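Long-range contacts in esterase LipW (Mycobacterium marinum, PDB 3QH4), which probably hydrolyses ester bonds as a serine hydrolase of the alpha/beta-hydrolase fold, with strict selectivity for its substrates: residues G99-D104 with S121-L126; A161-S166 with F189-Q194; P195-R200 with D262-Y267. All coordinates share one frame; numbering follows the deposited sequence. Where two conformers were deposited one is given.

Overall arrangement
The three contacts follow one another along the chain and step across one alpha/beta-hydrolase core. Contact 2, two parallel strands at the centre, carries Ser166, the probable nucleophile of a triad with His288 and Asp258. Contact 1 lies on one flank, its centre about 14 Å from that of contact 2. The two touch where Asp104 OD2 packs 3.6 Å from Ser165 CB. Contact 3 continues directly from the second strand, centre about 13 Å from contact 2, and meets it through a probable hydrogen bond from Val196 N to Ser166 O (3.3 Å). Contacts 1 and 3 stand on opposite sides of the chain's centre, their centres about 22 Å apart, and do not touch.

Contact 1 of 3, residues G99-D104 with S121-L126; sequences GNLDTD and SVDYRL
Leu101 drives its CD2 methyl against the end of strand 118-122, the tight part of the contact. CD2 lies 3.3 Å from Ser121 O and 3.7 Å from Asp123 CB, with Ser121 OG beside it. Leu101 CG is anti to its carbonyl carbon (chi1 -61°), carrying the branched end across the Asp123 side chain at about a right angle. Ser121 O and the N and CB of Asp123 together receive the methyl.

Towards Asn100 and Asp123, both partly exposed, the fit is looser. Asp123 OD1 comes 3.5 Å from Asn100 CA, while Leu126 CD1 rests on Gly99 O. The two segments share no direct hydrogen bond; two waters bridge them. One lies 2.8 Å from Gly99 O and within donating reach of Asp123 OD1; a second donates to Leu101 O and bonds to Ser121 OG. Within the loop, Asn100 OD1 accepts from Asp102 N in an Asx turn (2.9 Å), and Thr103 OG1 accepts from Asn100 N. At the backbone angles of Gly99 a side chain would run into the preceding carbonyl oxygen and Thr103 OG1, which suits glycine.

Strand 118-122 runs between strands 72-79 and 85-91, with Val122 turned onto Val142 of helix 134-148. The loop packs against helix 31-56, Asn100 on Asn42 and Thr103 on Met41, and leads into helix 105-115, while Asp102 reaches Arg76 of strand 72-79 in a salt bridge.

Contact 2 of 3, residues A161-S166 with F189-Q194; sequences AVAGSS and FQLLHQ
The probable nucleophile elbow and the strand next to it meet here, Ser165 and Ser166 facing His193 and Gln194 at the C-terminal ends of two central parallel strands. Five backbone bonds tie 161-166 to 189-194. Val162 gives its N-H to Phe189 O and takes one from Leu191 N (2.8 Å); Gly164 repeats the pattern, donating to Leu191 O and accepting from His193 N. The last, Ser166 N to His193 O, is 2.8 Å and nearly straight (165°). On one face Ala163 CB sits 3.8 Å from Leu191 CB, and further along it Ala161 CB meets Phe189 CB at 4.0 Å; on the other, Val162 CG2 touches Gln190 CB at 3.7 Å.

Gly164, Ser166 and Gly168 match the GxSxG pattern of this fold, in which a beta-alpha-beta crossover through helix 167-181 joins the two strands. Ser166 has the strained backbone expected of such a turn (phi 60°, psi -129°), and its side chain is modelled in two positions, in one of which OG bonds to His288 NE2, consistent with a catalytic triad.

The only side-chain hydrogen bond between the two segments is made by Gln194: extended beyond CG, its chain lets NE2 donate to Ser165 OG at 3.1 Å, with that oxygen close to the amide plane. Gln194 CG packs 3.6 Å above the plane of the His193 ring, over the centre. The ring is fixed by both nitrogens, ND1 to Thr253 and NE2 to Asp291. Gln194 OE1 accepts from Gly289 N, directly after His288, tying Ser165 to the loop of the probable triad histidine.

Contact 3 of 3, residues P195-R200 with D262-Y267; sequences PVLDDR and DEVLDY
Glu263 OE1 takes two successive backbone N-H groups of the facing loop, from Leu197 N at 2.8 Å and from Asp198 N at 3.0 Å. The first bond is the straighter (163°) and uses the anti lone pair; Asp198 N comes from above the carboxylate plane. CG of Glu263 sits between its own N and carbonyl carbon (chi1 68°), and the chain extends to deliver OE1 to the loop.

Beside this grip, Leu197 lies against Val264 and Tyr267. Its CD1 packs 3.6 Å from Tyr267 CB, and CD2 lies over one face of the tyrosine ring, a CH-pi contact 4.3 Å from the centroid. Pro195 CD meets Val264 CG2 at 3.7 Å.

In the next shell Arg200 braces the turn at Asp198 side-on, NE to OD1 at 2.9 Å and NH2 to OD2; Arg200 N reaches OD1, closing an Asx turn. This salt bridge probably offsets some of the negative charge of Asp198 and Glu263. One water links Asp198 OD2 to Asp266 OD2; a second can donate to Glu263 OE1 and Asp198 O, and a third to Glu263 OE2 and Arg200 O.

Val264 and Tyr267 rest on Ile252, seating helix 261-273 on strand 250-255, while Val196 turns away to touch Ser166. The arrangement fits the alpha/beta-hydrolase fold: a loop leaving a central strand beside the probable nucleophile is held against the helix that follows the next strand.

Contact 1 of 3, residues G99-D104 with S121-L126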
loop_
_atom_site.group_PDB
_atom_site.type_symbol
_atom_site.label_atom_id
_atom_site.label_comp_id
_atom_site.label_asym_id
_atom_site.label_seq_id
_atom_site.Cartn_x
_atom_site.Cartn_y
_atom_site.Cartn_z
ATOM N N GLY A 99 6.277 -5.570 8.433
ATOM C CA GLY A 99 5.387 -6.374 7.604
ATOM C C GLY A 99 6.053 -7.417 6.729
ATOM O O GLY A 99 7.275 -7.527 6.674
ATOM N N ASN A 100 5.206 -8.189 6.060
ATOM C CA ASN A 100 5.608 -9.310 5.208
ATOM C C ASN A 100 4.363 -9.710 4.389
ATOM O O ASN A 100 3.424 -8.911 4.278
ATOM C CB ASN A 100 6.143 -10.473 6.079
ATOM C CG ASN A 100 5.072 -11.033 7.062
ATOM O OD1 ASN A 100 3.874 -10.739 6.943
ATOM N ND2 ASN A 100 5.516 -11.832 8.035
ATOM N N LEU A 101 4.334 -10.916 3.826
ATOM C CA LEU A 101 3.217 -11.340 2.971
ATOM C C LEU A 101 1.876 -11.513 3.703
ATOM O O LEU A 101 0.824 -11.555 3.063
ATOM C CB LEU A 101 3.593 -12.622 2.207
ATOM C CG LEU A 101 4.803 -12.443 1.272
ATOM C CD1 LEU A 101 5.205 -13.815 0.665
ATOM C CD2 LEU A 101 4.513 -11.371 0.178
ATOM N N ASP A 102 1.920 -11.635 5.022
ATOM C CA ASP A 102 0.694 -11.797 5.811
ATOM C C ASP A 102 0.018 -10.465 6.171
ATOM O O ASP A 102 -1.167 -10.433 6.535
ATOM C CB ASP A 102 1.005 -12.593 7.096
ATOM C CG ASP A 102 1.405 -14.041 6.817
ATOM O OD1 ASP A 102 0.906 -14.653 5.851
ATOM O OD2 ASP A 102 2.228 -14.598 7.594
ATOM N N THR A 103 0.775 -9.365 6.072
ATOM C CA THR A 103 0.324 -8.081 6.635
ATOM C C THR A 103 -0.992 -7.620 6.013
ATOM O O THR A 103 -1.983 -7.372 6.732
ATOM C CB THR A 103 1.380 -7.010 6.455
ATOM O OG1 THR A 103 2.611 -7.458 7.078
ATOM C CG2 THR A 103 0.873 -5.668 7.054
ATOM N N ASP A 104 -0.990 -7.509 4.685
ATOM C CA ASP A 104 -2.140 -7.039 3.922
ATOM C C ASP A 104 -2.760 -8.199 3.146
ATOM O O ASP A 104 -3.321 -8.023 2.056
ATOM C CB ASP A 104 -1.696 -5.945 2.939
ATOM C CG ASP A 104 -1.471 -4.601 3.622
ATOM O OD1 ASP A 104 -1.823 -4.450 4.814
ATOM O OD2 ASP A 104 -1.008 -3.688 2.916
ATOM N N SER A 121 1.849 -10.076 -4.513
ATOM C CA SER A 121 2.217 -9.238 -3.373
ATOM C C SER A 121 3.721 -9.385 -3.116
ATOM O O SER A 121 4.238 -10.523 -3.050
ATOM C CB SER A 121 1.397 -9.656 -2.143
ATOM O OG SER A 121 1.804 -8.927 -1.001
ATOM N N VAL A 122 4.394 -8.241 -2.949
ATOM C CA VAL A 122 5.867 -8.186 -2.848
ATOM C C VAL A 122 6.348 -8.200 -1.395
ATOM O O VAL A 122 5.946 -7.326 -0.602
ATOM C CB VAL A 122 6.422 -6.902 -3.533
ATOM C CG1 VAL A 122 7.975 -6.870 -3.477
ATOM C CG2 VAL A 122 5.957 -6.773 -4.957
ATOM N N ASP A 123 7.189 -9.171 -1.039
ATOM C CA ASP A 123 7.782 -9.182 0.306
ATOM C C ASP A 123 9.083 -8.395 0.222
ATOM O O ASP A 123 10.182 -8.990 0.173
ATOM C CB ASP A 123 8.068 -10.625 0.762
ATOM C CG ASP A 123 8.439 -10.730 2.222
ATOM O OD1 ASP A 123 8.270 -9.762 2.981
ATOM O OD2 ASP A 123 8.894 -11.834 2.626
ATOM N N TYR A 124 8.952 -7.065 0.180
ATOM C CA TYR A 124 10.118 -6.196 0.022
ATOM C C TYR A 124 10.949 -6.041 1.287
ATOM O O TYR A 124 10.444 -6.184 2.418
ATOM C CB TYR A 124 9.676 -4.818 -0.492
ATOM C CG TYR A 124 8.660 -4.101 0.372
ATOM C CD1 TYR A 124 7.285 -4.143 0.063
ATOM C CD2 TYR A 124 9.064 -3.371 1.484
ATOM C CE1 TYR A 124 6.342 -3.430 0.851
ATOM C CE2 TYR A 124 8.142 -2.654 2.269
ATOM C CZ TYR A 124 6.787 -2.693 1.939
ATOM O OH TYR A 124 5.900 -2.011 2.708
ATOM N N ARG A 125 12.235 -5.752 1.087
ATOM C CA ARG A 125 13.159 -5.548 2.197
ATOM C C ARG A 125 12.793 -4.273 2.957
ATOM O O ARG A 125 12.251 -3.308 2.361
ATOM C CB ARG A 125 14.605 -5.472 1.702
ATOM C CG ARG A 125 15.191 -6.873 1.312
ATOM C CD ARG A 125 16.515 -6.718 0.547
ATOM N NE ARG A 125 16.284 -6.001 -0.712
ATOM C CZ ARG A 125 17.222 -5.295 -1.349
ATOM N NH1 ARG A 125 18.470 -5.236 -0.869
ATOM N NH2 ARG A 125 16.915 -4.647 -2.470
ATOM N N LEU A 126 13.135 -4.291 4.249
ATOM C CA LEU A 126 12.653 -3.289 5.232
ATOM C C LEU A 126 13.725 -2.402 5.800
ATOM O O LEU A 126 14.835 -2.828 6.055
ATOM C CB LEU A 126 11.989 -3.996 6.428
ATOM C CG LEU A 126 10.797 -4.907 6.091
ATOM C CD1 LEU A 126 10.333 -5.681 7.341
ATOM C CD2 LEU A 126 9.613 -4.140 5.435
HETATM O O HOH W 1 9.372 -9.072 5.532
HETATM O O HOH W 2 0.218 -10.140 0.857
#

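Contact 2 of 3, residues A161-S166 with F189-Q194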
loop_
_atom_site.group_PDB
_atom_site.type_symbol
_atom_site.label_atom_id
_atom_site.label_comp_id
_atom_site.label_asym_id
_atom_site.label_seq_id
_atom_site.Cartn_x
_atom_site.Cartn_y
_atom_site.Cartn_z
ATOM N N ALA A 161 -1.710 -3.698 -13.417
ATOM C CA ALA A 161 -1.956 -2.592 -12.495
ATOM C C ALA A 161 -0.945 -2.690 -11.348
ATOM O O ALA A 161 -0.349 -3.753 -11.114
ATOM C CB ALA A 161 -3.390 -2.656 -11.953
ATOM N N VAL A 162 -0.760 -1.577 -10.651
ATOM C CA VAL A 162 0.084 -1.544 -9.466
ATOM C C VAL A 162 -0.776 -1.006 -8.316
ATOM O O VAL A 162 -1.725 -0.249 -8.552
ATOM C CB VAL A 162 1.368 -0.687 -9.690
ATOM C CG1 VAL A 162 2.276 -1.310 -10.793
ATOM C CG2 VAL A 162 1.030 0.772 -10.065
ATOM N N ALA A 163 -0.484 -1.431 -7.089
ATOM C CA ALA A 163 -1.335 -1.081 -5.977
ATOM C C ALA A 163 -0.530 -1.155 -4.706
ATOM O O ALA A 163 0.479 -1.881 -4.630
ATOM C CB ALA A 163 -2.549 -2.061 -5.889
ATOM N N GLY A 164 -0.977 -0.415 -3.704
ATOM C CA GLY A 164 -0.351 -0.559 -2.388
ATOM C C GLY A 164 -1.185 0.150 -1.346
ATOM O O GLY A 164 -2.114 0.900 -1.689
ATOM N N SER A 165 -0.794 -0.035 -0.092
ATOM C CA SER A 165 -1.392 0.677 1.032
ATOM C C SER A 165 -0.278 1.390 1.760
ATOM O O SER A 165 0.773 0.779 2.035
ATOM C CB SER A 165 -2.021 -0.323 1.995
ATOM O OG SER A 165 -2.489 0.287 3.192
ATOM N N SER A 166 -0.504 2.664 2.071
ATOM C CA SER A 166 0.414 3.422 2.951
ATOM C C SER A 166 1.811 3.461 2.307
ATOM O O SER A 166 1.953 3.821 1.148
ATOM C CB SER A 166 0.432 2.791 4.365
ATOM O OG SER A 166 0.967 3.656 5.367
ATOM N N PHE A 189 -3.215 1.030 -14.616
ATOM C CA PHE A 189 -3.957 1.571 -13.492
ATOM C C PHE A 189 -3.091 1.546 -12.258
ATOM O O PHE A 189 -2.289 0.613 -12.098
ATOM C CB PHE A 189 -5.207 0.729 -13.221
ATOM C CG PHE A 189 -6.248 1.444 -12.393
ATOM C CD1 PHE A 189 -7.147 2.322 -13.000
ATOM C CD2 PHE A 189 -6.331 1.228 -11.013
ATOM C CE1 PHE A 189 -8.124 2.979 -12.236
ATOM C CE2 PHE A 189 -7.275 1.912 -10.230
ATOM C CZ PHE A 189 -8.185 2.784 -10.849
ATOM N N GLN A 190 -3.265 2.542 -11.389
ATOM C CA GLN A 190 -2.604 2.512 -10.069
ATOM C C GLN A 190 -3.631 2.703 -8.965
ATOM O O GLN A 190 -4.455 3.639 -8.997
ATOM C CB GLN A 190 -1.468 3.558 -9.957
ATOM C CG GLN A 190 -1.881 5.022 -10.118
ATOM C CD GLN A 190 -0.696 5.993 -9.934
ATOM O OE1 GLN A 190 0.188 5.795 -9.082
ATOM N NE2 GLN A 190 -0.645 7.004 -10.795
ATOM N N LEU A 191 -3.534 1.863 -7.945
ATOM C CA LEU A 191 -4.493 1.925 -6.832
ATOM C C LEU A 191 -3.708 2.244 -5.568
ATOM O O LEU A 191 -2.841 1.465 -5.148
ATOM C CB LEU A 191 -5.226 0.576 -6.714
ATOM C CG LEU A 191 -6.317 0.486 -5.647
ATOM C CD1 LEU A 191 -7.422 -0.451 -6.141
ATOM C CD2 LEU A 191 -5.710 -0.015 -4.331
ATOM N N LEU A 192 -3.934 3.442 -5.042
ATOM C CA LEU A 192 -3.131 3.962 -3.923
ATOM C C LEU A 192 -4.059 4.131 -2.714
ATOM O O LEU A 192 -4.830 5.110 -2.618
ATOM C CB LEU A 192 -2.468 5.297 -4.293
ATOM C CG LEU A 192 -1.693 5.346 -5.610
ATOM C CD1 LEU A 192 -1.197 6.758 -5.893
ATOM C CD2 LEU A 192 -0.496 4.378 -5.594
ATOM N N HIS A 193 -4.002 3.165 -1.810
ATOM C CA HIS A 193 -4.777 3.281 -0.575
ATOM C C HIS A 193 -3.981 3.955 0.542
ATOM O O HIS A 193 -2.874 3.523 0.880
ATOM C CB HIS A 193 -5.339 1.909 -0.138
ATOM C CG HIS A 193 -6.097 1.959 1.154
ATOM N ND1 HIS A 193 -7.067 2.908 1.408
ATOM C CD2 HIS A 193 -6.040 1.170 2.257
ATOM C CE1 HIS A 193 -7.562 2.714 2.620
ATOM N NE2 HIS A 193 -6.948 1.675 3.161
ATOM N N GLN A 194 -4.600 4.991 1.114
ATOM C CA GLN A 194 -4.029 5.835 2.178
ATOM C C GLN A 194 -2.502 6.002 2.003
ATOM O O GLN A 194 -1.744 5.724 2.944
ATOM C CB GLN A 194 -4.430 5.269 3.576
ATOM C CG GLN A 194 -4.014 3.795 3.766
ATOM C CD GLN A 194 -4.432 3.161 5.068
ATOM O OE1 GLN A 194 -5.235 3.708 5.822
ATOM N NE2 GLN A 194 -3.897 1.967 5.329
#

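Contact 3 of 3, residues P195-R200 with D262-Y267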
loop_
_atom_site.group_PDB
_atom_site.type_symbol
_atom_site.label_atom_id
_atom_site.label_comp_id
_atom_site.label_asym_id
_atom_site.label_seq_id
_atom_site.Cartn_x
_atom_site.Cartn_y
_atom_site.Cartn_z
ATOM N N PRO A 195 -2.071 6.469 0.813
ATOM C CA PRO A 195 -0.627 6.478 0.485
ATOM C C PRO A 195 0.228 7.481 1.257
ATOM O O PRO A 195 -0.204 8.596 1.577
ATOM C CB PRO A 195 -0.598 6.826 -1.004
ATOM C CG PRO A 195 -1.862 7.704 -1.221
ATOM C CD PRO A 195 -2.886 7.007 -0.305
ATOM N N VAL A 196 1.412 7.021 1.607
ATOM C CA VAL A 196 2.480 7.875 2.083
ATOM C C VAL A 196 3.082 8.522 0.825
ATOM O O VAL A 196 3.516 7.796 -0.079
ATOM C CB VAL A 196 3.503 6.996 2.832
ATOM C CG1 VAL A 196 4.761 7.811 3.095
ATOM C CG2 VAL A 196 2.857 6.498 4.160
ATOM N N LEU A 197 3.120 9.859 0.761
ATOM C CA LEU A 197 3.492 10.550 -0.474
ATOM C C LEU A 197 4.540 11.626 -0.349
ATOM O O LEU A 197 5.268 11.858 -1.311
ATOM C CB LEU A 197 2.229 11.166 -1.137
ATOM C CG LEU A 197 1.236 10.130 -1.639
ATOM C CD1 LEU A 197 -0.027 10.845 -2.015
ATOM C CD2 LEU A 197 1.809 9.422 -2.845
ATOM N N ASP A 198 4.644 12.264 0.815
ATOM C CA ASP A 198 5.444 13.477 0.888
ATOM C C ASP A 198 6.108 13.627 2.251
ATOM O O ASP A 198 5.419 13.668 3.282
ATOM C CB ASP A 198 4.551 14.691 0.584
ATOM C CG ASP A 198 5.344 15.934 0.145
ATOM O OD1 ASP A 198 6.527 16.084 0.492
ATOM O OD2 ASP A 198 4.769 16.793 -0.577
ATOM N N ASP A 199 7.438 13.720 2.261
ATOM C CA ASP A 199 8.144 13.934 3.532
ATOM C C ASP A 199 7.937 15.333 4.112
ATOM O O ASP A 199 8.156 15.559 5.301
ATOM C CB ASP A 199 9.640 13.685 3.342
ATOM C CG ASP A 199 10.250 14.685 2.404
ATOM O OD1 ASP A 199 9.850 14.678 1.216
ATOM O OD2 ASP A 199 11.123 15.465 2.871
ATOM N N ARG A 200 7.516 16.276 3.284
ATOM C CA ARG A 200 7.320 17.648 3.746
ATOM C C ARG A 200 6.065 17.684 4.620
ATOM O O ARG A 200 5.073 17.105 4.271
ATOM C CB ARG A 200 7.177 18.570 2.534
ATOM C CG ARG A 200 8.496 18.633 1.685
ATOM C CD ARG A 200 8.273 19.438 0.413
ATOM N NE ARG A 200 7.455 18.689 -0.532
ATOM C CZ ARG A 200 7.174 19.061 -1.781
ATOM N NH1 ARG A 200 7.679 20.182 -2.296
ATOM N NH2 ARG A 200 6.409 18.282 -2.540
ATOM N N ASP A 262 -3.844 15.189 4.021
ATOM C CA ASP A 262 -3.618 16.372 3.155
ATOM C C ASP A 262 -2.693 16.094 1.975
ATOM O O ASP A 262 -2.896 16.618 0.870
ATOM C CB ASP A 262 -3.077 17.551 3.978
ATOM C CG ASP A 262 -4.138 18.152 4.899
ATOM O OD1 ASP A 262 -5.302 17.670 4.929
ATOM O OD2 ASP A 262 -3.789 19.103 5.623
ATOM N N GLU A 263 -1.673 15.271 2.190
ATOM C CA GLU A 263 -0.796 14.984 1.026
ATOM C C GLU A 263 -1.560 14.160 -0.021
ATOM O O GLU A 263 -1.324 14.288 -1.209
ATOM C CB GLU A 263 0.525 14.351 1.468
ATOM C CG GLU A 263 0.434 12.948 2.040
ATOM C CD GLU A 263 1.567 12.685 3.005
ATOM O OE1 GLU A 263 2.378 11.790 2.708
ATOM O OE2 GLU A 263 1.662 13.411 4.032
ATOM N N VAL A 264 -2.521 13.360 0.443
ATOM C CA VAL A 264 -3.391 12.621 -0.471
ATOM C C VAL A 264 -4.220 13.591 -1.306
ATOM O O VAL A 264 -4.269 13.483 -2.526
ATOM C CB VAL A 264 -4.317 11.642 0.286
ATOM C CG1 VAL A 264 -5.484 11.190 -0.619
ATOM C CG2 VAL A 264 -3.528 10.452 0.724
ATOM N N LEU A 265 -4.865 14.537 -0.639
ATOM C CA LEU A 265 -5.648 15.534 -1.345
ATOM C C LEU A 265 -4.792 16.375 -2.318
ATOM O O LEU A 265 -5.226 16.646 -3.437
ATOM C CB LEU A 265 -6.376 16.431 -0.340
ATOM C CG LEU A 265 -7.477 15.761 0.471
ATOM C CD1 LEU A 265 -7.960 16.703 1.591
ATOM C CD2 LEU A 265 -8.656 15.369 -0.465
ATOM N N ASP A 266 -3.606 16.822 -1.882
ATOM C CA ASP A 266 -2.696 17.597 -2.742
ATOM C C ASP A 266 -2.345 16.782 -3.999
ATOM O O ASP A 266 -2.364 17.287 -5.124
ATOM C CB ASP A 266 -1.400 17.952 -1.980
ATOM C CG ASP A 266 -1.608 18.951 -0.810
ATOM O OD1 ASP A 266 -2.608 19.694 -0.766
ATOM O OD2 ASP A 266 -0.715 19.003 0.081
ATOM N N TYR A 267 -2.019 15.508 -3.797
ATOM C CA TYR A 267 -1.563 14.650 -4.905
ATOM C C TYR A 267 -2.718 14.416 -5.878
ATOM O O TYR A 267 -2.537 14.477 -7.095
ATOM C CB TYR A 267 -1.057 13.308 -4.365
ATOM C CG TYR A 267 -0.182 12.511 -5.330
ATOM C CD1 TYR A 267 1.077 12.997 -5.734
ATOM C CD2 TYR A 267 -0.606 11.297 -5.841
ATOM C CE1 TYR A 267 1.889 12.256 -6.626
ATOM C CE2 TYR A 267 0.189 10.562 -6.733
ATOM C CZ TYR A 267 1.444 11.043 -7.095
ATOM O OH TYR A 267 2.229 10.300 -7.958
HETATM O O HOH W 3 4.290 11.626 4.749
HETATM O O HOH W 4 1.670 17.123 -0.012
HETATM O O HOH W 5 3.598 14.994 5.342
#